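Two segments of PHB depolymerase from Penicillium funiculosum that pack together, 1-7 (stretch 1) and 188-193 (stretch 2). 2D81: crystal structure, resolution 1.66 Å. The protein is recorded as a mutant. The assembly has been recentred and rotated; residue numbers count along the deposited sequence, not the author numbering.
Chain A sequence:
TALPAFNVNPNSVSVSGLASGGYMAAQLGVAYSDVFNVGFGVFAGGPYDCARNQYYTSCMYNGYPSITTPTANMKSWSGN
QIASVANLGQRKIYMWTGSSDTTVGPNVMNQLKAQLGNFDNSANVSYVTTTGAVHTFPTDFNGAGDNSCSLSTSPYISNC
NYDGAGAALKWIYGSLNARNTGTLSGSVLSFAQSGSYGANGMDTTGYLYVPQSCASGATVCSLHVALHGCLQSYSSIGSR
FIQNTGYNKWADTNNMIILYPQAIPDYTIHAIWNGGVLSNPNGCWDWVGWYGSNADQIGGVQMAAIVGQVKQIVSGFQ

Stretch 1, residues 1-7: TALPAFN
Stretch 2 188-193: VLSFAQ

Contact between the N-terminal segment 1-7 and the strand 188-192 of PHB depolymerase, two parts of one chain whose touching residues lie at least 183 positions apart. Stretch 1 is extended but forms no regular helix, and the end-to-end directions of the touching parts, 1 to 6 against 189 to 192, differ by 119°. The backbones come nearest at T1 and F191, with CA atoms 4.8 Å apart; 310 Å² is buried in total, most of it by F191, T1 and L3.

The one direct hydrogen bond is made by main chain: A192 N donates to T1 O at 2.9 Å, with an N-H...O angle of 158°. The same carbonyl receives a CA-H...O contact from F191, with F191 CA 3.4 Å from T1 O and an angle at H of 129°. T1 (psi 137°, chi1 m at -47°) points its CA-to-CB bond sideways to the strand and sets its CB 3.4 Å from S190 O. Its OG1 stays 4.4 Å from S190 OG, too far for a bond between the hydroxyls, and both polar side chains suit this less buried margin.

F191 and L3 form the apolar centre, both buried. F191 (phi/psi -148/157) has chi1 p at 69° and chi2 at 89°, which lays one ring face against L3. L3 (-74/121), chi1 t and chi2 p, places CD1 over that face, 3.8 Å from the ring centroid and 16° off the normal, a CH-pi contact; the closest atoms, L3 CD1 and F191 CD2, are 3.7 Å apart. A branched aliphatic chain suits this site because a methyl can rest on the flat ring. Between T1 and L3 in sequence, A2 (-82/151) has its CA-to-CB bond pointing away from the strand, while its C lies 4.1 Å from F191 CB.

Two waters extend the polar pairing. Water 1 donates to A2 O at 3.1 Å and to S190 O at 2.7 Å; water 2 accepts from L3 N at 3.1 Å and donates to A192 O at 2.9 Å. Both link main-chain groups that do not bond to each other directly.

Farther along, P4 (-71/156) and A5 (-90/136) carry the chain to F6 (-123/167; chi1 m, chi2 88°), whose CA-to-CB bond points toward the strand. L189 (-98/152; chi1 m, chi2 t) also points toward its partner stretch and brings CD1 to the edge of the F6 ring, 4.1 Å from F6 CZ, a looser apolar contact than that of L3 with F191.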

# COMPACT_ATOMS: atom_id res chain seq x y z
N THR A 1 -16.17 -15.88 7.11
CA THR A 1 -16.47 -15.85 5.65
C THR A 1 -15.19 -16.10 4.86
O THR A 1 -14.13 -15.57 5.19
CB THR A 1 -17.04 -14.48 5.23
OG1 THR A 1 -18.08 -14.10 6.15
CG2 THR A 1 -17.62 -14.55 3.83
N ALA A 2 -15.29 -16.92 3.81
CA ALA A 2 -14.15 -17.18 2.95
C ALA A 2 -13.99 -16.06 1.93
O ALA A 2 -14.96 -15.42 1.54
CB ALA A 2 -14.33 -18.52 2.23
N LEU A 3 -12.75 -15.82 1.50
CA LEU A 3 -12.46 -14.85 0.46
C LEU A 3 -12.89 -15.42 -0.90
O LEU A 3 -12.40 -16.47 -1.31
CB LEU A 3 -10.97 -14.53 0.44
CG LEU A 3 -10.43 -13.53 -0.59
CD1 LEU A 3 -11.07 -12.16 -0.37
CD2 LEU A 3 -8.92 -13.44 -0.46
N PRO A 4 -13.81 -14.74 -1.60
CA PRO A 4 -14.29 -15.20 -2.91
C PRO A 4 -13.28 -15.07 -4.05
O PRO A 4 -12.36 -14.25 -4.00
CB PRO A 4 -15.52 -14.32 -3.15
CG PRO A 4 -15.95 -13.92 -1.78
CD PRO A 4 -14.63 -13.62 -1.12
N ALA A 5 -13.47 -15.90 -5.07
CA ALA A 5 -12.81 -15.71 -6.35
C ALA A 5 -13.71 -14.84 -7.22
O ALA A 5 -14.93 -15.04 -7.26
CB ALA A 5 -12.58 -17.06 -7.03
N PHE A 6 -13.11 -13.86 -7.90
CA PHE A 6 -13.86 -12.98 -8.78
C PHE A 6 -13.31 -13.01 -10.20
O PHE A 6 -12.23 -13.54 -10.44
CB PHE A 6 -13.83 -11.54 -8.25
CG PHE A 6 -14.61 -11.34 -6.99
CD1 PHE A 6 -14.02 -11.54 -5.74
CD2 PHE A 6 -15.95 -10.97 -7.04
CE1 PHE A 6 -14.76 -11.37 -4.57
CE2 PHE A 6 -16.69 -10.79 -5.88
CZ PHE A 6 -16.09 -10.99 -4.64
N ASN A 7 -14.07 -12.45 -11.14
CA ASN A 7 -13.60 -12.39 -12.52
C ASN A 7 -12.69 -11.18 -12.66
O ASN A 7 -13.10 -10.13 -13.16
CB ASN A 7 -14.79 -12.27 -13.48
CG ASN A 7 -14.36 -12.38 -14.93
OD1 ASN A 7 -13.19 -12.64 -15.23
ND2 ASN A 7 -15.30 -12.19 -15.85
N VAL A 188 -19.03 -3.56 1.00
CA VAL A 188 -17.78 -3.95 1.64
C VAL A 188 -17.96 -5.34 2.25
O VAL A 188 -18.80 -5.53 3.13
CB VAL A 188 -17.38 -2.96 2.75
CG1 VAL A 188 -16.14 -3.46 3.47
CG2 VAL A 188 -17.14 -1.58 2.15
N LEU A 189 -17.18 -6.29 1.76
CA LEU A 189 -17.24 -7.66 2.26
C LEU A 189 -16.14 -7.86 3.30
O LEU A 189 -15.11 -7.20 3.25
CB LEU A 189 -17.06 -8.65 1.11
CG LEU A 189 -18.03 -8.55 -0.07
CD1 LEU A 189 -17.62 -9.54 -1.15
CD2 LEU A 189 -19.45 -8.83 0.39
N SER A 190 -16.38 -8.77 4.24
CA SER A 190 -15.34 -9.18 5.17
C SER A 190 -14.96 -10.63 4.90
O SER A 190 -15.78 -11.42 4.43
CB SER A 190 -15.84 -9.04 6.61
OG SER A 190 -16.95 -9.88 6.85
N PHE A 191 -13.71 -10.97 5.18
CA PHE A 191 -13.24 -12.34 4.98
C PHE A 191 -12.19 -12.69 6.02
O PHE A 191 -11.54 -11.80 6.59
CB PHE A 191 -12.68 -12.51 3.57
CG PHE A 191 -11.39 -11.76 3.33
CD1 PHE A 191 -10.17 -12.36 3.60
CD2 PHE A 191 -11.41 -10.46 2.85
CE1 PHE A 191 -8.97 -11.67 3.40
CE2 PHE A 191 -10.22 -9.76 2.64
CZ PHE A 191 -9.00 -10.37 2.91
N ALA A 192 -12.02 -13.98 6.28
CA ALA A 192 -11.03 -14.42 7.27
C ALA A 192 -9.62 -14.36 6.71
O ALA A 192 -9.31 -15.00 5.70
CB ALA A 192 -11.35 -15.85 7.72
N GLN A 193 -8.76 -13.57 7.35
CA GLN A 193 -7.33 -13.63 7.06
C GLN A 193 -6.73 -14.80 7.83
O GLN A 193 -5.99 -14.63 8.79
CB GLN A 193 -6.64 -12.33 7.46
CG GLN A 193 -7.19 -11.11 6.75
CD GLN A 193 -6.37 -9.86 7.00
OE1 GLN A 193 -5.89 -9.63 8.11
NE2 GLN A 193 -6.22 -9.04 5.97
O HOH W 1 -16.18 -12.59 2.01
O HOH W 2 -10.99 -16.50 3.94